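Local coordinates for protein alpha-galactosidase (Lactobacillus brevis, PDB 3MI6) that probably hydrolyses terminal, non-reducing alpha-D-galactose residues from alpha-galactosides such as galactose oligosaccharides, galactomannans and galactolipids, at residues W412-M417 with D479-A484; T439-R444 with Y483-F488; Q446-M451 with H502-G507. All blocks are in the same frame, centred on the assembly; numbering follows the deposited sequence.

Interaction 1. Residues W412-M417 with D479-A484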
loop_
_atom_site.group_PDB
_atom_site.type_symbol
_atom_site.label_atom_id
_atom_site.label_comp_id
_atom_site.label_asym_id
_atom_site.label_seq_id
_atom_site.Cartn_x
_atom_site.Cartn_y
_atom_site.Cartn_z
ATOM N N TRP D 412 -21.579 -29.682 32.567
ATOM C CA TRP D 412 -20.746 -28.489 32.605
ATOM C C TRP D 412 -20.182 -28.255 34.013
ATOM O O TRP D 412 -20.918 -28.198 34.994
ATOM C CB TRP D 412 -21.641 -27.316 32.180
ATOM C CG TRP D 412 -21.058 -25.945 32.183
ATOM C CD1 TRP D 412 -20.690 -25.224 31.094
ATOM C CD2 TRP D 412 -20.842 -25.091 33.321
ATOM N NE1 TRP D 412 -20.239 -23.984 31.473
ATOM C CE2 TRP D 412 -20.320 -23.875 32.836
ATOM C CE3 TRP D 412 -21.030 -25.238 34.702
ATOM C CZ2 TRP D 412 -19.971 -22.813 33.682
ATOM C CZ3 TRP D 412 -20.691 -24.185 35.537
ATOM C CH2 TRP D 412 -20.166 -22.990 35.028
ATOM N N PHE D 413 -18.869 -28.144 34.109
ATOM C CA PHE D 413 -18.231 -27.675 35.326
ATOM C C PHE D 413 -17.471 -26.385 35.030
ATOM O O PHE D 413 -17.115 -26.113 33.875
ATOM C CB PHE D 413 -17.226 -28.702 35.839
ATOM C CG PHE D 413 -17.839 -29.984 36.307
ATOM C CD1 PHE D 413 -18.201 -30.148 37.634
ATOM C CD2 PHE D 413 -18.029 -31.038 35.426
ATOM C CE1 PHE D 413 -18.761 -31.338 38.067
ATOM C CE2 PHE D 413 -18.582 -32.225 35.850
ATOM C CZ PHE D 413 -18.953 -32.377 37.171
ATOM N N GLU D 414 -17.213 -25.604 36.079
ATOM C CA GLU D 414 -16.258 -24.493 36.039
ATOM C C GLU D 414 -15.417 -24.578 37.308
ATOM O O GLU D 414 -15.563 -23.755 38.206
ATOM C CB GLU D 414 -16.975 -23.133 35.949
ATOM C CG GLU D 414 -16.078 -21.955 35.556
ATOM C CD GLU D 414 -16.831 -20.629 35.464
ATOM O OE1 GLU D 414 -18.075 -20.639 35.397
ATOM O OE2 GLU D 414 -16.178 -19.566 35.454
ATOM N N PRO D 415 -14.527 -25.587 37.372
ATOM C CA PRO D 415 -13.744 -26.024 38.542
ATOM C C PRO D 415 -12.945 -24.923 39.223
ATOM O O PRO D 415 -13.037 -24.751 40.447
ATOM C CB PRO D 415 -12.754 -27.019 37.941
ATOM C CG PRO D 415 -13.415 -27.520 36.726
ATOM C CD PRO D 415 -14.170 -26.355 36.166
ATOM N N GLU D 416 -12.147 -24.209 38.433
ATOM C CA GLU D 416 -11.207 -23.224 38.954
ATOM C C GLU D 416 -11.867 -22.039 39.699
ATOM O O GLU D 416 -11.163 -21.174 40.229
ATOM C CB GLU D 416 -10.317 -22.719 37.804
ATOM C CG GLU D 416 -9.684 -23.832 36.936
ATOM C CD GLU D 416 -9.465 -23.409 35.475
ATOM O OE1 GLU D 416 -8.612 -22.531 35.220
ATOM O OE2 GLU D 416 -10.146 -23.956 34.575
HETATM N N MSE D 417 -13.205 -22.017 39.759
HETATM C CA MSE D 417 -13.965 -20.850 40.252
HETATM C C MSE D 417 -14.748 -21.034 41.561
HETATM O O MSE D 417 -15.196 -22.134 41.887
HETATM C CB MSE D 417 -14.918 -20.332 39.165
HETATM C CG MSE D 417 -14.219 -19.928 37.874
HETATM SE SE MSE D 417 -12.807 -18.565 38.108
HETATM C CE MSE D 417 -11.909 -18.851 36.407
ATOM N N ASP D 479 -15.498 -25.205 31.716
ATOM C CA ASP D 479 -15.502 -23.793 31.373
ATOM C C ASP D 479 -14.596 -22.999 32.322
ATOM O O ASP D 479 -14.023 -23.556 33.253
ATOM C CB ASP D 479 -16.939 -23.289 31.439
ATOM C CG ASP D 479 -17.163 -22.057 30.607
ATOM O OD1 ASP D 479 -16.166 -21.413 30.206
ATOM O OD2 ASP D 479 -18.350 -21.736 30.354
HETATM N N MSE D 480 -14.469 -21.696 32.081
HETATM C CA MSE D 480 -13.576 -20.828 32.849
HETATM C C MSE D 480 -13.848 -19.374 32.444
HETATM O O MSE D 480 -13.369 -18.917 31.400
HETATM C CB MSE D 480 -12.115 -21.214 32.588
HETATM C CG MSE D 480 -11.137 -20.730 33.644
HETATM SE SE MSE D 480 -10.549 -18.874 33.422
HETATM C CE MSE D 480 -9.307 -19.052 31.912
ATOM N N ASN D 481 -14.600 -18.653 33.280
ATOM C CA ASN D 481 -15.293 -17.434 32.863
ATOM C C ASN D 481 -14.849 -16.076 33.427
ATOM O O ASN D 481 -15.553 -15.086 33.265
ATOM C CB ASN D 481 -16.796 -17.590 33.105
ATOM C CG ASN D 481 -17.454 -18.514 32.104
ATOM O OD1 ASN D 481 -18.159 -19.464 32.474
ATOM N ND2 ASN D 481 -17.219 -18.251 30.824
ATOM N N ARG D 482 -13.704 -16.006 34.087
ATOM C CA ARG D 482 -13.154 -14.697 34.406
ATOM C C ARG D 482 -11.636 -14.721 34.420
ATOM O O ARG D 482 -11.035 -15.782 34.385
ATOM C CB ARG D 482 -13.666 -14.189 35.745
ATOM C CG ARG D 482 -13.102 -14.922 36.929
ATOM C CD ARG D 482 -13.166 -14.074 38.137
ATOM N NE ARG D 482 -12.097 -13.086 38.160
ATOM C CZ ARG D 482 -11.970 -12.164 39.110
ATOM N NH1 ARG D 482 -12.855 -12.111 40.097
ATOM N NH2 ARG D 482 -10.970 -11.291 39.080
ATOM N N TYR D 483 -11.024 -13.546 34.461
ATOM C CA TYR D 483 -9.569 -13.445 34.550
ATOM C C TYR D 483 -9.127 -13.110 35.983
ATOM O O TYR D 483 -9.721 -12.258 36.631
ATOM C CB TYR D 483 -9.018 -12.430 33.533
ATOM C CG TYR D 483 -9.194 -12.874 32.100
ATOM C CD1 TYR D 483 -8.701 -14.104 31.676
ATOM C CD2 TYR D 483 -9.849 -12.062 31.161
ATOM C CE1 TYR D 483 -8.855 -14.524 30.360
ATOM C CE2 TYR D 483 -10.008 -12.470 29.848
ATOM C CZ TYR D 483 -9.509 -13.709 29.447
ATOM O OH TYR D 483 -9.657 -14.145 28.135
ATOM N N ALA D 484 -8.104 -13.796 36.483
ATOM C CA ALA D 484 -7.676 -13.544 37.859
ATOM C C ALA D 484 -7.201 -12.104 38.056
ATOM O O ALA D 484 -6.787 -11.417 37.118
ATOM C CB ALA D 484 -6.620 -14.554 38.338
#
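F413 O accepts a nearly straight 2.8 Å hydrogen bond from D479 N, and this bond joins the C-terminal ends of two adjacent strands, 408-413 and 475-478, of the eight-stranded parallel TIM barrel. Family 36 glycosidases keep their active site at this rim, and D479 is the predicted nucleophile, with M480 and N481 predicted substrate ligands. W412 holds the D479 carboxylate from one side: D479 OD2 accepts from W412 NE1 over 3.1 Å through its anti lone pair, and the indole plane is turned 81° from that of the carboxylate. The other oxygen, D479 OD1, takes the backbone N-H of S529, so each oxygen has a donor and the two bonds help set the rotation of the group. Tryptophan suits its place because it offers a single N-H at the edge of a broad apolar ring, which also packs against D479 CB.

E414 reaches further along the loop, to N481. Its CG stands anti to the backbone N (chi1 -165°) and the chain beyond is extended, which carries the carboxylate to the backbone of N481. There N481 N donates to E414 OE2 over 2.8 Å, arriving 51° out of the carboxylate plane; an acidic side chain of this length can thus satisfy a buried loop N-H.

E416 turns its carboxylate to M480 CG, while its oxygens are taken up by Y504 OH, W478 NE1 and the salt bridge to R533. The apolar end of the contact belongs to two selenomethionines, both bent at chi2 and M480 at chi3 as well: M417 CE packs against SE and CG of M480. Just beyond, M417 SE rests 3.8 Å from R482 CG, touching the aliphatic part of the arginine.

Interaction 2. Residues T439-R444 with Y483-F488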
loop_
_atom_site.group_PDB
_atom_site.type_symbol
_atom_site.label_atom_id
_atom_site.label_comp_id
_atom_site.label_asym_id
_atom_site.label_seq_id
_atom_site.Cartn_x
_atom_site.Cartn_y
_atom_site.Cartn_z
ATOM N N THR D 439 -8.822 -4.851 47.880
ATOM C CA THR D 439 -10.259 -4.939 47.674
ATOM C C THR D 439 -10.534 -5.914 46.546
ATOM O O THR D 439 -10.218 -5.634 45.395
ATOM C CB THR D 439 -10.828 -3.573 47.269
ATOM O OG1 THR D 439 -10.326 -2.568 48.154
ATOM C CG2 THR D 439 -12.358 -3.573 47.295
ATOM N N PRO D 440 -11.132 -7.064 46.875
ATOM C CA PRO D 440 -11.400 -8.131 45.900
ATOM C C PRO D 440 -12.219 -7.619 44.727
ATOM O O PRO D 440 -13.273 -6.997 44.913
ATOM C CB PRO D 440 -12.208 -9.158 46.698
ATOM C CG PRO D 440 -11.869 -8.887 48.130
ATOM C CD PRO D 440 -11.647 -7.388 48.212
ATOM N N THR D 441 -11.721 -7.872 43.521
ATOM C CA THR D 441 -12.376 -7.393 42.313
ATOM C C THR D 441 -13.054 -8.554 41.597
ATOM O O THR D 441 -12.381 -9.478 41.134
ATOM C CB THR D 441 -11.378 -6.681 41.390
ATOM O OG1 THR D 441 -11.360 -5.279 41.701
ATOM C CG2 THR D 441 -11.767 -6.883 39.930
ATOM N N PRO D 442 -14.396 -8.518 41.531
ATOM C CA PRO D 442 -15.210 -9.599 40.967
ATOM C C PRO D 442 -15.073 -9.718 39.452
ATOM O O PRO D 442 -14.747 -8.758 38.745
ATOM C CB PRO D 442 -16.633 -9.174 41.317
ATOM C CG PRO D 442 -16.553 -7.684 41.403
ATOM C CD PRO D 442 -15.226 -7.406 42.024
ATOM N N GLY D 443 -15.306 -10.925 38.954
ATOM C CA GLY D 443 -15.375 -11.160 37.523
ATOM C C GLY D 443 -16.609 -11.993 37.311
ATOM O O GLY D 443 -16.689 -13.111 37.826
ATOM N N ARG D 444 -17.582 -11.449 36.586
ATOM C CA ARG D 444 -18.867 -12.120 36.454
ATOM C C ARG D 444 -19.316 -12.635 37.834
ATOM O O ARG D 444 -19.759 -13.780 37.969
ATOM C CB ARG D 444 -18.776 -13.279 35.446
ATOM C CG ARG D 444 -20.125 -13.788 34.967
ATOM C CD ARG D 444 -20.035 -15.112 34.231
ATOM N NE ARG D 444 -21.376 -15.591 33.877
ATOM C CZ ARG D 444 -21.650 -16.776 33.330
ATOM N NH1 ARG D 444 -20.672 -17.637 33.070
ATOM N NH2 ARG D 444 -22.909 -17.106 33.048
ATOM N N TYR D 483 -11.024 -13.546 34.461
ATOM C CA TYR D 483 -9.569 -13.445 34.550
ATOM C C TYR D 483 -9.127 -13.110 35.983
ATOM O O TYR D 483 -9.721 -12.258 36.631
ATOM C CB TYR D 483 -9.018 -12.430 33.533
ATOM C CG TYR D 483 -9.194 -12.874 32.100
ATOM C CD1 TYR D 483 -8.701 -14.104 31.676
ATOM C CD2 TYR D 483 -9.849 -12.062 31.161
ATOM C CE1 TYR D 483 -8.855 -14.524 30.360
ATOM C CE2 TYR D 483 -10.008 -12.470 29.848
ATOM C CZ TYR D 483 -9.509 -13.709 29.447
ATOM O OH TYR D 483 -9.657 -14.145 28.135
ATOM N N ALA D 484 -8.104 -13.796 36.483
ATOM C CA ALA D 484 -7.676 -13.544 37.859
ATOM C C ALA D 484 -7.201 -12.104 38.056
ATOM O O ALA D 484 -6.787 -11.417 37.118
ATOM C CB ALA D 484 -6.620 -14.554 38.338
ATOM N N THR D 485 -7.285 -11.666 39.303
ATOM C CA THR D 485 -7.111 -10.279 39.676
ATOM C C THR D 485 -6.517 -10.292 41.108
ATOM O O THR D 485 -6.690 -11.282 41.854
ATOM C CB THR D 485 -8.490 -9.567 39.555
ATOM O OG1 THR D 485 -8.384 -8.443 38.687
ATOM C CG2 THR D 485 -9.039 -9.133 40.879
ATOM N N GLU D 486 -5.782 -9.243 41.477
ATOM C CA GLU D 486 -5.088 -9.214 42.774
ATOM C C GLU D 486 -4.392 -10.515 43.117
ATOM O O GLU D 486 -4.716 -11.131 44.108
ATOM C CB GLU D 486 -6.062 -8.908 43.907
ATOM C CG GLU D 486 -6.650 -7.527 43.858
ATOM C CD GLU D 486 -8.064 -7.544 43.366
ATOM O OE1 GLU D 486 -8.659 -8.640 43.343
ATOM O OE2 GLU D 486 -8.581 -6.466 43.001
HETATM N N MSE D 487 -3.422 -10.919 42.315
HETATM C CA MSE D 487 -2.786 -12.224 42.480
HETATM C C MSE D 487 -1.910 -12.439 43.718
HETATM O O MSE D 487 -0.908 -11.749 43.936
HETATM C CB MSE D 487 -1.996 -12.572 41.236
HETATM C CG MSE D 487 -2.801 -13.421 40.284
HETATM SE SE MSE D 487 -2.063 -13.341 38.494
HETATM C CE MSE D 487 -3.751 -12.986 37.544
ATOM N N PHE D 488 -2.285 -13.427 44.518
ATOM C CA PHE D 488 -1.504 -13.778 45.684
ATOM C C PHE D 488 -1.806 -15.204 46.103
ATOM O O PHE D 488 -2.919 -15.682 45.947
ATOM C CB PHE D 488 -1.777 -12.801 46.834
ATOM C CG PHE D 488 -0.767 -12.886 47.954
ATOM C CD1 PHE D 488 -1.011 -13.677 49.072
ATOM C CD2 PHE D 488 0.423 -12.178 47.888
ATOM C CE1 PHE D 488 -0.086 -13.758 50.107
ATOM C CE2 PHE D 488 1.344 -12.253 48.904
ATOM C CZ PHE D 488 1.089 -13.050 50.026
#
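E486 is folded toward T441 by two torsions: its CG lies anti to the carbonyl carbon, beside the backbone N (chi1 -66°), and a bend at chi2 (104°) swings CD round to face the 439-444 backbone. This is a contact between two long loops over the C-terminal rim of the TIM barrel, one linking strands 417-418 and 447-448, the other running from strand 475-478 to helix 500-518. The two oxygens of E486 go to one residue. OE1 accepts from T441 N over 3.2 Å, at a donor angle of 154°, on its syn side and somewhat out of the carboxylate plane; OE2 has a weak 3.3 Å bond from T441 OG1. T441 sits between P440 and P442, which have no N-H to give, and its own N-H and hydroxyl are both offered to the glutamate.

The same OE2 also lies near T439 O, although both are acceptors and cannot bond to each other. K82 of the second subunit makes weak contacts to both, a weak hydrogen bond to T439 O and a long, weak ion pair to E486 OE2. E102 of that subunit accepts from T439 N, so this loop pair also forms part of a subunit interface.

Beside the polar grip the two threonines meet through carbon, their side chains crossing at about a right angle. Threonine fits position 441 because its branched CB carries a methyl group for this packing as well as the hydroxyl given to E486; from T485 it is the CG2 methyl that does the touching. T485 CG2 lies 3.4 Å from T441 CB and the two CG2 methyls are 3.7 Å apart, while T441 O is 3.4 Å from T485 CG2.

Interaction 3. Residues Q446-M451 with H502-G507; sequences QFVLDM and HRYILG
M451 lies over one face of the Y504 ring in a CH-pi contact that brings the loop after strand 447-448 against helix 500-518 of the TIM barrel. Its CG is 3.9 Å from the ring centroid, 24° off the normal and displaced toward the rim, nearest to CE2. With CG anti to the backbone N (chi1 169°), the Y504 ring leaves the helix on the side of M451; its hydroxyl bonds to E416.

The apolar packing is completed by V448, from strand 447-448, whose CG2 approaches Y504 CE2 obliquely at 3.7 Å. Tyrosine suits this place, having a flat apolar ring for both neighbours and a polar tip for the buried glutamate. Bends at chi2 and chi3 curl the selenomethionine chain of M451, whose CE lies 3.7 Å from G507 O, and the side chain also touches V456, V457 and L460 of helix 454-471.

Backbone geometry does the rest. D450 is the centre of an inverse gamma turn, after which M451 CB points toward the helix. At G507, which has no side chain, the helix backbone itself comes up to the loop: a CA-H...O contact joins G507 CA to M451 O at 3.6 Å.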
loop_
_atom_site.group_PDB
_atom_site.type_symbol
_atom_site.label_atom_id
_atom_site.label_comp_id
_atom_site.label_asym_id
_atom_site.label_seq_id
_atom_site.Cartn_x
_atom_site.Cartn_y
_atom_site.Cartn_z
ATOM N N GLN D 446 -17.713 -13.577 40.564
ATOM C CA GLN D 446 -16.966 -14.739 41.060
ATOM C C GLN D 446 -15.455 -14.459 41.215
ATOM O O GLN D 446 -14.943 -13.407 40.804
ATOM C CB GLN D 446 -17.164 -15.930 40.129
ATOM C CG GLN D 446 -16.294 -15.897 38.877
ATOM C CD GLN D 446 -16.863 -16.735 37.725
ATOM O OE1 GLN D 446 -16.110 -17.343 36.960
ATOM N NE2 GLN D 446 -18.197 -16.754 37.591
ATOM N N PHE D 447 -14.740 -15.404 41.816
ATOM C CA PHE D 447 -13.308 -15.253 42.049
ATOM C C PHE D 447 -12.641 -16.575 41.768
ATOM O O PHE D 447 -13.333 -17.571 41.566
ATOM C CB PHE D 447 -13.065 -14.844 43.494
ATOM C CG PHE D 447 -13.762 -13.586 43.865
ATOM C CD1 PHE D 447 -15.102 -13.610 44.216
ATOM C CD2 PHE D 447 -13.093 -12.372 43.816
ATOM C CE1 PHE D 447 -15.754 -12.455 44.528
ATOM C CE2 PHE D 447 -13.736 -11.212 44.132
ATOM C CZ PHE D 447 -15.070 -11.249 44.494
ATOM N N VAL D 448 -11.310 -16.604 41.756
ATOM C CA VAL D 448 -10.626 -17.822 41.352
ATOM C C VAL D 448 -9.948 -18.569 42.505
ATOM O O VAL D 448 -9.374 -17.958 43.403
ATOM C CB VAL D 448 -9.694 -17.603 40.106
ATOM C CG1 VAL D 448 -9.748 -16.169 39.616
ATOM C CG2 VAL D 448 -8.284 -18.009 40.399
ATOM N N LEU D 449 -10.063 -19.896 42.488
ATOM C CA LEU D 449 -9.414 -20.761 43.478
ATOM C C LEU D 449 -7.917 -20.817 43.279
ATOM O O LEU D 449 -7.438 -20.863 42.158
ATOM C CB LEU D 449 -9.927 -22.191 43.352
ATOM C CG LEU D 449 -11.408 -22.380 43.610
ATOM C CD1 LEU D 449 -11.835 -23.790 43.231
ATOM C CD2 LEU D 449 -11.671 -22.064 45.072
ATOM N N ASP D 450 -7.172 -20.866 44.367
ATOM C CA ASP D 450 -5.734 -21.060 44.246
ATOM C C ASP D 450 -5.348 -22.480 43.789
ATOM O O ASP D 450 -5.036 -23.350 44.594
ATOM C CB ASP D 450 -5.052 -20.709 45.558
ATOM C CG ASP D 450 -3.568 -20.734 45.449
ATOM O OD1 ASP D 450 -3.070 -21.220 44.421
ATOM O OD2 ASP D 450 -2.894 -20.270 46.387
HETATM N N MSE D 451 -5.366 -22.696 42.485
HETATM C CA MSE D 451 -4.974 -23.974 41.895
HETATM C C MSE D 451 -3.532 -24.350 42.185
HETATM O O MSE D 451 -3.091 -25.439 41.841
HETATM C CB MSE D 451 -5.152 -23.926 40.374
HETATM C CG MSE D 451 -6.582 -23.719 39.904
HETATM SE SE MSE D 451 -7.751 -25.206 40.413
HETATM C CE MSE D 451 -6.811 -26.653 39.510
ATOM N N HIS D 502 2.424 -19.555 36.677
ATOM C CA HIS D 502 2.796 -20.845 36.108
ATOM C C HIS D 502 2.327 -22.025 36.953
ATOM O O HIS D 502 1.956 -23.075 36.423
ATOM C CB HIS D 502 4.292 -20.941 35.884
ATOM C CG HIS D 502 4.702 -22.176 35.155
ATOM N ND1 HIS D 502 5.604 -23.075 35.670
ATOM C CD2 HIS D 502 4.321 -22.668 33.956
ATOM C CE1 HIS D 502 5.772 -24.063 34.811
ATOM N NE2 HIS D 502 5.003 -23.842 33.764
ATOM N N ARG D 503 2.343 -21.858 38.272
ATOM C CA ARG D 503 1.963 -22.940 39.157
ATOM C C ARG D 503 0.478 -23.199 39.014
ATOM O O ARG D 503 0.041 -24.349 38.961
ATOM C CB ARG D 503 2.332 -22.619 40.605
ATOM C CG ARG D 503 3.791 -22.860 40.935
ATOM C CD ARG D 503 4.127 -22.431 42.347
ATOM N NE ARG D 503 5.520 -22.733 42.666
ATOM C CZ ARG D 503 5.937 -23.905 43.136
ATOM N NH1 ARG D 503 5.062 -24.888 43.335
ATOM N NH2 ARG D 503 7.222 -24.097 43.398
ATOM N N TYR D 504 -0.293 -22.123 38.938
ATOM C CA TYR D 504 -1.727 -22.240 38.776
ATOM C C TYR D 504 -2.009 -23.068 37.530
ATOM O O TYR D 504 -2.860 -23.963 37.522
ATOM C CB TYR D 504 -2.344 -20.853 38.653
ATOM C CG TYR D 504 -3.796 -20.841 38.230
ATOM C CD1 TYR D 504 -4.162 -21.190 36.941
ATOM C CD2 TYR D 504 -4.793 -20.452 39.113
ATOM C CE1 TYR D 504 -5.472 -21.169 36.548
ATOM C CE2 TYR D 504 -6.101 -20.424 38.734
ATOM C CZ TYR D 504 -6.445 -20.780 37.447
ATOM O OH TYR D 504 -7.764 -20.751 37.049
ATOM N N ILE D 505 -1.270 -22.778 36.471
ATOM C CA ILE D 505 -1.431 -23.526 35.245
ATOM C C ILE D 505 -1.046 -25.013 35.435
ATOM O O ILE D 505 -1.819 -25.907 35.092
ATOM C CB ILE D 505 -0.789 -22.757 34.038
ATOM C CG1 ILE D 505 -1.906 -22.227 33.137
ATOM C CG2 ILE D 505 0.207 -23.586 33.248
ATOM C CD1 ILE D 505 -3.009 -23.229 32.916
ATOM N N LEU D 506 0.106 -25.281 36.038
ATOM C CA LEU D 506 0.472 -26.658 36.347
ATOM C C LEU D 506 -0.655 -27.356 37.115
ATOM O O LEU D 506 -0.949 -28.522 36.876
ATOM C CB LEU D 506 1.779 -26.709 37.136
ATOM C CG LEU D 506 2.999 -26.169 36.387
ATOM C CD1 LEU D 506 4.241 -26.216 37.252
ATOM C CD2 LEU D 506 3.223 -26.902 35.073
ATOM N N GLY D 507 -1.293 -26.630 38.025
ATOM C CA GLY D 507 -2.439 -27.147 38.749
ATOM C C GLY D 507 -3.584 -27.608 37.854
ATOM O O GLY D 507 -4.142 -28.713 38.048
#

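The three contacts lie close together at the C-terminal rim of the barrel, their centres 10 to 13 Å apart. Interaction 1 holds the predicted nucleophile D479, and R482 at its edge ties the others to it: R482 NH1 probably donates to T441 O (2.9 Å) of interaction 2 and to Q446 O (2.6 Å) of interaction 3. A second connection, E416 OE1 to Y504 OH at 2.7 Å, joins interactions 1 and 3. Interactions 2 and 3 meet through apolar groups, with P440 CB 3.6 Å from F447 CE2. R444, a predicted substrate residue in 439-444, packs beside N481. Interactions 1 and 2, which share Y483 and A484, both touch the second subunit; interaction 3 does not.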